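Local coordinates for flavodoxin (Bacillus cereus, PDB 6FSG), which binds flavin mononucleotide and probably serves as a low-potential electron donor to a number of redox enzymes, at residues Ser44-Tyr49 and Ile78-Lys83; Pro96-Ala101 and Lys122-Pro127; Val116-Leu121 and Ala140-His145. All coordinates share one frame; numbering follows the deposited sequence.

Contact 1 (Ser44-Tyr49 and Ile78-Lys83)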
loop_
_atom_site.group_PDB
_atom_site.type_symbol
_atom_site.label_atom_id
_atom_site.label_comp_id
_atom_site.label_asym_id
_atom_site.label_seq_id
_atom_site.Cartn_x
_atom_site.Cartn_y
_atom_site.Cartn_z
ATOM N N SER A 44 0.620 -15.100 -1.327
ATOM C CA SER A 44 0.533 -15.687 -2.660
ATOM C C SER A 44 -0.554 -15.041 -3.510
ATOM O O SER A 44 -0.483 -15.106 -4.742
ATOM C CB SER A 44 0.287 -17.198 -2.588
ATOM O OG SER A 44 -0.901 -17.510 -1.886
ATOM N N ILE A 45 -1.562 -14.416 -2.893
ATOM C CA ILE A 45 -2.625 -13.827 -3.705
ATOM C C ILE A 45 -2.097 -12.691 -4.575
ATOM O O ILE A 45 -2.663 -12.405 -5.637
ATOM C CB ILE A 45 -3.879 -13.413 -2.901
ATOM C CG1 ILE A 45 -3.642 -12.158 -2.063
ATOM C CG2 ILE A 45 -4.360 -14.580 -2.061
ATOM C CD1 ILE A 45 -4.885 -11.717 -1.307
ATOM N N LEU A 46 -1.005 -12.038 -4.160
ATOM C CA LEU A 46 -0.467 -10.937 -4.952
ATOM C C LEU A 46 -0.069 -11.376 -6.354
ATOM O O LEU A 46 -0.023 -10.541 -7.266
ATOM C CB LEU A 46 0.748 -10.312 -4.279
ATOM C CG LEU A 46 0.520 -9.682 -2.910
ATOM C CD1 LEU A 46 1.775 -8.986 -2.460
ATOM C CD2 LEU A 46 -0.656 -8.709 -2.885
ATOM N N GLU A 47 0.230 -12.662 -6.545
ATOM C CA GLU A 47 0.601 -13.147 -7.869
ATOM C C GLU A 47 -0.563 -13.140 -8.846
ATOM O O GLU A 47 -0.346 -13.273 -10.058
ATOM C CB GLU A 47 1.146 -14.570 -7.748
ATOM C CG GLU A 47 2.476 -14.626 -7.044
ATOM C CD GLU A 47 3.036 -16.025 -6.929
ATOM O OE1 GLU A 47 2.255 -16.997 -6.851
ATOM O OE2 GLU A 47 4.274 -16.147 -6.900
ATOM N N GLN A 48 -1.785 -12.998 -8.359
ATOM C CA GLN A 48 -2.964 -13.173 -9.191
ATOM C C GLN A 48 -3.590 -11.865 -9.630
ATOM O O GLN A 48 -4.669 -11.881 -10.224
ATOM C CB GLN A 48 -3.962 -14.050 -8.452
ATOM C CG GLN A 48 -3.458 -15.475 -8.477
ATOM C CD GLN A 48 -3.960 -16.303 -7.341
ATOM O OE1 GLN A 48 -3.413 -16.268 -6.245
ATOM N NE2 GLN A 48 -4.999 -17.070 -7.593
ATOM N N TYR A 49 -2.914 -10.742 -9.396
ATOM C CA TYR A 49 -3.434 -9.417 -9.700
ATOM C C TYR A 49 -2.473 -8.650 -10.597
ATOM O O TYR A 49 -1.263 -8.870 -10.571
ATOM C CB TYR A 49 -3.673 -8.656 -8.400
ATOM C CG TYR A 49 -4.835 -9.235 -7.651
ATOM C CD1 TYR A 49 -6.128 -8.814 -7.914
ATOM C CD2 TYR A 49 -4.648 -10.238 -6.721
ATOM C CE1 TYR A 49 -7.198 -9.357 -7.244
ATOM C CE2 TYR A 49 -5.709 -10.787 -6.044
ATOM C CZ TYR A 49 -6.988 -10.348 -6.311
ATOM O OH TYR A 49 -8.070 -10.889 -5.646
ATOM N N ILE A 78 7.182 -15.312 -3.462
ATOM C CA ILE A 78 6.272 -14.959 -4.551
ATOM C C ILE A 78 7.011 -14.256 -5.685
ATOM O O ILE A 78 8.037 -13.599 -5.478
ATOM C CB ILE A 78 5.065 -14.117 -4.043
ATOM C CG1 ILE A 78 5.514 -12.718 -3.620
ATOM C CG2 ILE A 78 4.351 -14.855 -2.909
ATOM C CD1 ILE A 78 4.431 -11.852 -3.068
ATOM N N ASP A 79 6.439 -14.362 -6.890
ATOM C CA ASP A 79 6.995 -13.796 -8.121
ATOM C C ASP A 79 6.059 -12.691 -8.598
ATOM O O ASP A 79 4.921 -12.961 -8.997
ATOM C CB ASP A 79 7.144 -14.908 -9.161
ATOM C CG ASP A 79 7.740 -14.434 -10.473
ATOM O OD1 ASP A 79 7.899 -13.212 -10.685
ATOM O OD2 ASP A 79 8.044 -15.317 -11.301
ATOM N N LEU A 80 6.530 -11.442 -8.532
ATOM C CA LEU A 80 5.733 -10.289 -8.928
ATOM C C LEU A 80 6.246 -9.624 -10.200
ATOM O O LEU A 80 5.883 -8.476 -10.475
ATOM C CB LEU A 80 5.659 -9.261 -7.795
ATOM C CG LEU A 80 5.151 -9.793 -6.455
ATOM C CD1 LEU A 80 5.116 -8.687 -5.422
ATOM C CD2 LEU A 80 3.769 -10.420 -6.618
ATOM N N THR A 81 7.086 -10.312 -10.986
ATOM C CA THR A 81 7.621 -9.698 -12.196
ATOM C C THR A 81 6.477 -9.323 -13.132
ATOM O O THR A 81 5.555 -10.110 -13.360
ATOM C CB THR A 81 8.614 -10.609 -12.934
ATOM O OG1 THR A 81 8.009 -11.869 -13.259
ATOM C CG2 THR A 81 9.886 -10.800 -12.104
ATOM N N GLY A 82 6.542 -8.113 -13.665
ATOM C CA GLY A 82 5.525 -7.582 -14.535
ATOM C C GLY A 82 4.442 -6.760 -13.858
ATOM O O GLY A 82 3.799 -5.945 -14.525
ATOM N N LYS A 83 4.214 -6.958 -12.560
ATOM C CA LYS A 83 3.123 -6.274 -11.883
ATOM C C LYS A 83 3.490 -4.812 -11.641
ATOM O O LYS A 83 4.671 -4.457 -11.547
ATOM C CB LYS A 83 2.815 -6.938 -10.537
ATOM C CG LYS A 83 2.747 -8.456 -10.554
ATOM C CD LYS A 83 1.590 -8.967 -11.366
ATOM C CE LYS A 83 1.271 -10.403 -10.974
ATOM N NZ LYS A 83 0.259 -10.973 -11.887
#
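In the flavodoxin fold, the loops that lead into strands 51-55 and 84-91 meet here through E47, I78, L80 and K83, with a 3-10 turn (residues 44-48) packed against an irregular segment. The polar link nearest I78 is made by the carboxylate of E47, which accepts the backbone N-H of D79: D79 N lies 2.8 Å from E47 OE2, and the bond is nearly straight at 164°. It uses the anti lone pair of OE2, on the side away from OE1. Beyond CG the E47 chain is extended (chi2 -179°), which puts CD out beside CB of I78 and OE2 within reach of that amide. D79 turns its own carboxylate back on its segment, where OD1 accepts the amide N-H of T81, closing an Asx turn, and, in one of the two T81 conformers, its hydroxyl as well.

The apolar part of the contact is built on L46. CD1 of L46 touches CD1 of I78 at 4.0 Å, while CB of L46 rests on CD2 of L80 at 3.8 Å. I78 also lays CG2 against CA of S44. L46 and L80 both reach I52 of strand 51-55, and L46 extends to V4 and I6 of strand 2-7, so the cluster continues into two neighbouring strands of the sheet.

K83, the last residue of the type II turn that begins at L80, bends at chi2 (-66°). In the conformer described, one of two, its NZ is 3.0 Å from E47 O, lying well above that carbonyl plane, and a weak bond of 2.9 Å joins NZ to Y49 O. The Y49 hydroxyl, for its part, bonds to E33. Such packing between two strand-entry loops is part of the alternating alpha/beta architecture of a flavodoxin-like fold.

Contact 2 (Pro96-Ala101 and Lys122-Pro127). With FMN (flavin mononucleotide), chain B.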
loop_
_atom_site.group_PDB
_atom_site.type_symbol
_atom_site.label_atom_id
_atom_site.label_comp_id
_atom_site.label_asym_id
_atom_site.label_seq_id
_atom_site.Cartn_x
_atom_site.Cartn_y
_atom_site.Cartn_z
ATOM N N PRO A 96 11.719 9.344 14.897
ATOM C CA PRO A 96 12.789 9.609 13.920
ATOM C C PRO A 96 12.644 8.812 12.629
ATOM O O PRO A 96 12.939 9.329 11.544
ATOM C CB PRO A 96 14.076 9.255 14.686
ATOM C CG PRO A 96 13.633 8.351 15.794
ATOM C CD PRO A 96 12.251 8.820 16.173
ATOM N N LYS A 97 12.203 7.558 12.711
ATOM C CA LYS A 97 12.156 6.672 11.542
ATOM C C LYS A 97 10.780 6.793 10.886
ATOM O O LYS A 97 9.944 5.890 10.916
ATOM C CB LYS A 97 12.499 5.245 11.945
ATOM C CG LYS A 97 13.840 5.137 12.694
ATOM C CD LYS A 97 14.160 3.721 13.128
ATOM C CE LYS A 97 15.434 3.656 13.936
ATOM N NZ LYS A 97 15.690 2.252 14.359
ATOM N N TYR A 98 10.568 7.969 10.290
ATOM C CA TYR A 98 9.251 8.423 9.860
ATOM C C TYR A 98 8.768 7.646 8.645
ATOM O O TYR A 98 9.396 7.681 7.583
ATOM C CB TYR A 98 9.361 9.898 9.509
ATOM C CG TYR A 98 8.123 10.557 8.958
ATOM C CD1 TYR A 98 7.120 11.005 9.805
ATOM C CD2 TYR A 98 7.970 10.777 7.595
ATOM C CE1 TYR A 98 5.999 11.648 9.315
ATOM C CE2 TYR A 98 6.830 11.424 7.089
ATOM C CZ TYR A 98 5.854 11.852 7.962
ATOM O OH TYR A 98 4.720 12.492 7.510
ATOM N N GLY A 99 7.625 6.974 8.789
ATOM C CA GLY A 99 6.996 6.279 7.679
ATOM C C GLY A 99 7.818 5.176 7.056
ATOM O O GLY A 99 7.548 4.789 5.910
ATOM N N VAL A 100 8.798 4.627 7.785
ATOM C CA VAL A 100 9.713 3.692 7.144
ATOM C C VAL A 100 9.030 2.369 6.786
ATOM O O VAL A 100 9.553 1.629 5.955
ATOM C CB VAL A 100 11.040 3.482 7.905
ATOM C CG1 VAL A 100 11.868 4.782 7.947
ATOM C CG2 VAL A 100 10.820 2.913 9.296
ATOM N N ALA A 101 7.867 2.043 7.357
ATOM C CA ALA A 101 7.130 0.882 6.861
ATOM C C ALA A 101 6.842 0.997 5.366
ATOM O O ALA A 101 6.828 -0.012 4.650
ATOM C CB ALA A 101 5.815 0.727 7.621
ATOM N N LYS A 122 3.366 9.387 1.977
ATOM C CA LYS A 122 3.368 9.480 3.430
ATOM C C LYS A 122 2.531 10.674 3.863
ATOM O O LYS A 122 2.771 11.800 3.414
ATOM C CB LYS A 122 4.794 9.655 3.951
ATOM C CG LYS A 122 5.675 8.442 3.715
ATOM C CD LYS A 122 7.079 8.670 4.209
ATOM C CE LYS A 122 7.958 7.451 3.978
ATOM N NZ LYS A 122 9.302 7.574 4.657
ATOM N N VAL A 123 1.585 10.435 4.767
ATOM C CA VAL A 123 0.721 11.474 5.316
ATOM C C VAL A 123 0.897 11.486 6.828
ATOM O O VAL A 123 0.969 10.428 7.458
ATOM C CB VAL A 123 -0.753 11.213 4.932
ATOM C CG1 VAL A 123 -1.704 12.052 5.781
ATOM C CG2 VAL A 123 -0.980 11.490 3.445
ATOM N N GLU A 124 0.964 12.685 7.406
ATOM C CA GLU A 124 1.095 12.855 8.851
ATOM C C GLU A 124 -0.247 12.624 9.539
ATOM O O GLU A 124 -1.199 13.378 9.323
ATOM C CB GLU A 124 1.574 14.279 9.140
ATOM C CG GLU A 124 1.771 14.626 10.608
ATOM C CD GLU A 124 3.130 14.216 11.125
ATOM O OE1 GLU A 124 4.070 14.120 10.305
ATOM O OE2 GLU A 124 3.264 13.996 12.351
ATOM N N LEU A 125 -0.314 11.598 10.384
ATOM C CA LEU A 125 -1.492 11.309 11.223
ATOM C C LEU A 125 -2.763 11.354 10.372
ATOM O O LEU A 125 -2.842 10.660 9.347
ATOM C CB LEU A 125 -1.479 12.218 12.445
ATOM C CG LEU A 125 -0.304 12.012 13.394
ATOM C CD1 LEU A 125 -0.371 13.026 14.552
ATOM C CD2 LEU A 125 -0.281 10.577 13.910
ATOM N N THR A 126 -3.799 12.093 10.782
ATOM C CA THR A 126 -5.072 12.078 10.065
ATOM C C THR A 126 -4.993 12.996 8.849
ATOM O O THR A 126 -4.594 14.158 8.981
ATOM C CB THR A 126 -6.223 12.530 10.983
ATOM O OG1 THR A 126 -6.197 11.778 12.205
ATOM C CG2 THR A 126 -7.592 12.347 10.315
ATOM N N PRO A 127 -5.384 12.524 7.666
ATOM C CA PRO A 127 -5.335 13.380 6.476
ATOM C C PRO A 127 -6.154 14.649 6.655
ATOM O O PRO A 127 -7.270 14.619 7.173
ATOM C CB PRO A 127 -5.952 12.499 5.381
ATOM C CG PRO A 127 -5.757 11.117 5.830
ATOM C CD PRO A 127 -5.755 11.136 7.339
HETATM N N1 FMN B . 5.252 6.445 13.109
HETATM C C2 FMN B . 6.370 6.622 12.351
HETATM O O2 FMN B . 6.240 7.321 11.350
HETATM N N3 FMN B . 7.554 5.983 12.695
HETATM C C4 FMN B . 7.635 5.115 13.770
HETATM O O4 FMN B . 8.732 4.563 14.012
HETATM C C4A FMN B . 6.459 4.932 14.537
HETATM N N5 FMN B . 6.404 4.095 15.642
HETATM C C5A FMN B . 5.226 3.938 16.363
HETATM C C6 FMN B . 5.184 3.132 17.509
HETATM C C7 FMN B . 4.018 3.012 18.271
HETATM C C7M FMN B . 3.994 2.122 19.495
HETATM C C8 FMN B . 2.899 3.762 17.886
HETATM C C8M FMN B . 1.613 3.711 18.660
HETATM C C9 FMN B . 2.951 4.597 16.775
HETATM C C9A FMN B . 4.103 4.689 16.013
HETATM N N10 FMN B . 4.111 5.492 14.891
HETATM C C10 FMN B . 5.288 5.620 14.189
HETATM C "C1'" FMN B . 2.919 6.344 14.507
HETATM C "C2'" FMN B . 1.801 5.686 13.710
HETATM O "O2'" FMN B . 2.309 5.096 12.540
HETATM C "C3'" FMN B . 0.798 6.796 13.364
HETATM O "O3'" FMN B . 0.058 7.092 14.521
HETATM C "C4'" FMN B . -0.202 6.464 12.249
HETATM O "O4'" FMN B . -1.086 7.559 12.011
HETATM C "C5'" FMN B . -1.047 5.242 12.574
HETATM O "O5'" FMN B . -1.775 4.940 11.397
HETATM P P FMN B . -3.159 4.213 11.609
HETATM O O1P FMN B . -3.592 3.708 10.261
HETATM O O2P FMN B . -4.140 5.226 12.105
HETATM O O3P FMN B . -2.947 3.108 12.611
HETATM O O HOH W 1 4.844 13.238 4.773
#
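The ring of Y98 has the carboxylate of E124 at its edge, with OE1 near the ring plane and 3.3 Å from CE1; the two planes differ by only 15°. A water lies in the plane at the hydroxyl end, while CD of K122 and O2 of the flavin approach obliquely. The hydroxyl contact with E124 OE1 is weak and unsettled, but the water is 2.8 Å from Y98 OH and donates to K122 O, joining the ring to strand 115-124. OE2, the other oxygen of E124, accepts the backbone N-H of S93.

K122 and Y98 slide past each other in opposite directions. The lysine chain is extended beyond CG and runs by CE2 of the ring, with CD 4.0 Å away, until NZ reaches the backbone: K122 NZ donates to Y98 O at 2.9 Å, tilted 16° from the carbonyl plane. The same ammonium forms a salt bridge with D103 of helix 100-111. CE of K122 also lies 3.3 Å from G99 O. G99, with no side chain and a positive phi (61°), lets the lysine chain pass close to its backbone.

The type II turn K97-V100 also offers backbone groups to the flavin. G99 N donates to FMN O2 at 2.9 Å, and FMN N3 donates to K97 O at 3.0 Å. This pair of backbone bonds to the pyrimidine edge of the isoalloxazine belongs to the FMN site of flavodoxins, to which the loop between strand 84-91 and helix 100-111 of a beta-alpha-beta unit contributes.

Contact 3 (Val116-Leu121 and Ala140-His145). With SO4 (sulfate ion), chain C.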
loop_
_atom_site.group_PDB
_atom_site.type_symbol
_atom_site.label_atom_id
_atom_site.label_comp_id
_atom_site.label_asym_id
_atom_site.label_seq_id
_atom_site.Cartn_x
_atom_site.Cartn_y
_atom_site.Cartn_z
ATOM N N VAL A 116 7.617 -0.727 -9.302
ATOM C CA VAL A 116 7.065 0.267 -8.386
ATOM C C VAL A 116 6.968 1.571 -9.163
ATOM O O VAL A 116 7.985 2.112 -9.613
ATOM C CB VAL A 116 7.929 0.398 -7.125
ATOM C CG1 VAL A 116 7.446 1.536 -6.245
ATOM C CG2 VAL A 116 7.936 -0.935 -6.368
ATOM N N VAL A 117 5.737 2.048 -9.373
ATOM C CA VAL A 117 5.474 3.094 -10.360
ATOM C C VAL A 117 5.250 4.471 -9.751
ATOM O O VAL A 117 5.137 5.454 -10.504
ATOM C CB VAL A 117 4.297 2.727 -11.293
ATOM C CG1 VAL A 117 4.635 1.483 -12.098
ATOM C CG2 VAL A 117 3.016 2.518 -10.503
ATOM N N LEU A 118 5.177 4.569 -8.425
ATOM C CA LEU A 118 5.023 5.832 -7.725
ATOM C C LEU A 118 6.000 5.869 -6.560
ATOM O O LEU A 118 6.362 4.827 -6.005
ATOM C CB LEU A 118 3.600 6.003 -7.157
ATOM C CG LEU A 118 2.455 5.921 -8.162
ATOM C CD1 LEU A 118 1.115 5.963 -7.453
ATOM C CD2 LEU A 118 2.518 7.019 -9.220
ATOM N N GLU A 119 6.407 7.078 -6.177
ATOM C CA GLU A 119 7.074 7.264 -4.893
ATOM C C GLU A 119 6.112 6.886 -3.762
ATOM O O GLU A 119 4.892 6.949 -3.899
ATOM C CB GLU A 119 7.548 8.717 -4.760
ATOM C CG GLU A 119 8.544 9.126 -5.880
ATOM C CD GLU A 119 9.153 10.510 -5.736
ATOM O OE1 GLU A 119 8.611 11.333 -4.988
ATOM O OE2 GLU A 119 10.174 10.781 -6.405
ATOM N N GLY A 120 6.667 6.503 -2.618
ATOM C CA GLY A 120 5.816 6.224 -1.475
ATOM C C GLY A 120 5.078 7.475 -1.025
ATOM O O GLY A 120 5.647 8.567 -0.976
ATOM N N LEU A 121 3.798 7.309 -0.679
ATOM C CA LEU A 121 2.956 8.404 -0.208
ATOM C C LEU A 121 2.875 8.339 1.315
ATOM O O LEU A 121 2.371 7.356 1.874
ATOM C CB LEU A 121 1.554 8.332 -0.821
ATOM C CG LEU A 121 0.526 9.336 -0.267
ATOM C CD1 LEU A 121 0.955 10.807 -0.425
ATOM C CD2 LEU A 121 -0.866 9.154 -0.866
ATOM N N ALA A 140 -5.070 8.226 -9.287
ATOM C CA ALA A 140 -5.120 8.603 -10.696
ATOM C C ALA A 140 -3.809 8.283 -11.405
ATOM O O ALA A 140 -3.815 7.794 -12.538
ATOM C CB ALA A 140 -5.406 10.098 -10.816
ATOM N N GLU A 141 -2.672 8.562 -10.764
ATOM C CA GLU A 141 -1.387 8.271 -11.396
ATOM C C GLU A 141 -1.144 6.767 -11.481
ATOM O O GLU A 141 -0.554 6.283 -12.457
ATOM C CB GLU A 141 -0.258 8.985 -10.651
ATOM C CG GLU A 141 -0.263 10.497 -10.843
ATOM C CD GLU A 141 0.081 10.877 -12.259
ATOM O OE1 GLU A 141 1.131 10.403 -12.734
ATOM O OE2 GLU A 141 -0.701 11.610 -12.900
ATOM N N PHE A 142 -1.575 6.012 -10.465
ATOM C CA PHE A 142 -1.408 4.565 -10.512
ATOM C C PHE A 142 -2.103 3.972 -11.736
ATOM O O PHE A 142 -1.521 3.164 -12.473
ATOM C CB PHE A 142 -1.928 3.917 -9.223
ATOM C CG PHE A 142 -1.628 2.446 -9.140
ATOM C CD1 PHE A 142 -0.390 1.987 -8.701
ATOM C CD2 PHE A 142 -2.563 1.519 -9.539
ATOM C CE1 PHE A 142 -0.102 0.625 -8.660
ATOM C CE2 PHE A 142 -2.288 0.164 -9.475
ATOM C CZ PHE A 142 -1.054 -0.280 -9.038
ATOM N N VAL A 143 -3.351 4.377 -11.976
ATOM C CA VAL A 143 -4.110 3.788 -13.073
ATOM C C VAL A 143 -3.410 4.026 -14.406
ATOM O O VAL A 143 -3.446 3.167 -15.296
ATOM C CB VAL A 143 -5.550 4.326 -13.083
ATOM C CG1 VAL A 143 -6.324 3.759 -14.260
ATOM C CG2 VAL A 143 -6.275 3.970 -11.802
ATOM N N LYS A 144 -2.776 5.195 -14.573
ATOM C CA LYS A 144 -2.138 5.520 -15.849
ATOM C C LYS A 144 -1.136 4.451 -16.282
ATOM O O LYS A 144 -0.895 4.279 -17.481
ATOM C CB LYS A 144 -1.409 6.868 -15.785
ATOM C CG LYS A 144 -2.301 8.088 -15.656
ATOM C CD LYS A 144 -1.466 9.374 -15.756
ATOM C CE LYS A 144 -2.316 10.618 -15.541
ATOM N NZ LYS A 144 -1.512 11.883 -15.499
ATOM N N HIS A 145 -0.520 3.749 -15.326
ATOM C CA HIS A 145 0.477 2.729 -15.628
ATOM C C HIS A 145 -0.124 1.383 -16.004
ATOM O O HIS A 145 0.608 0.499 -16.461
ATOM C CB HIS A 145 1.402 2.565 -14.423
ATOM C CG HIS A 145 2.347 3.709 -14.238
ATOM N ND1 HIS A 145 3.595 3.735 -14.820
ATOM C CD2 HIS A 145 2.224 4.871 -13.553
ATOM C CE1 HIS A 145 4.204 4.864 -14.501
ATOM N NE2 HIS A 145 3.394 5.569 -13.731
HETATM S S SO4 C . 5.295 10.177 -8.548
HETATM O O1 SO4 C . 6.135 11.333 -8.249
HETATM O O2 SO4 C . 3.882 10.544 -8.614
HETATM O O3 SO4 C . 5.656 9.636 -9.858
HETATM O O4 SO4 C . 5.516 9.161 -7.529
HETATM O O HOH W 2 4.499 7.649 -12.322
#
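With CG1 of V117 anti to its carbonyl carbon (chi1 -63°) and CG of H145 likewise anti to its own (chi1 -73°), the two side chains reach toward each other tip to tip. CB of V117 sits over the centre of the imidazole, 3.6 Å from the ring centroid and only 6° off the normal, a CH-pi contact. The other methyl, CG2, meets CD1 of F142 at 3.9 Å, the two side chains crossing at about a right angle.

L118 adds its two methyls to the helix surface. CD1 lies at the edge of the F142 ring, near its plane, and 4.1 Å from F142 CB; CD2 touches E141 CB at 3.7 Å. The carboxylate of E141 pairs instead with K144 one turn on, in a 2.7 Å salt bridge between E141 OE2 and K144 NZ. F142 and L118 both continue inward to A86 of strand 84-91.

A water at the imidazole edge lies 2.7 Å from H145 NE2 and is also within hydrogen-bonding distance of V117 O. A sulfate, probably from the crystallisation liquor, accepts the E119 amide nearby.

No direct hydrogen bond crosses between these segments. Between 116-121 and 140-145 the joining therefore rests on apolar and CH-pi packing, with the water beside H145 and V117 O as the polar element.

Overall arrangement
From the N terminus, contact 1 comes first: its 44-49 segment precedes strand 51-55, and the loop closes at 78-83, before strand 84-91. Contacts 2 and 3 follow, and neither nests in the other. Contact 2 opens at 96-101 and contact 3 at 116-121; contact 2 then closes at 122-127 and contact 3 at 140-145, so the two cross along the chain and share strand 115-124. Contacts 1 and 2 lie on opposite sides of the chain's centre, their own centres about 26 Å apart. Contact 1 joins two strand-entry loops, while contacts 2 and 3 bring the flavin loop and the last helix to the edge strand 115-124.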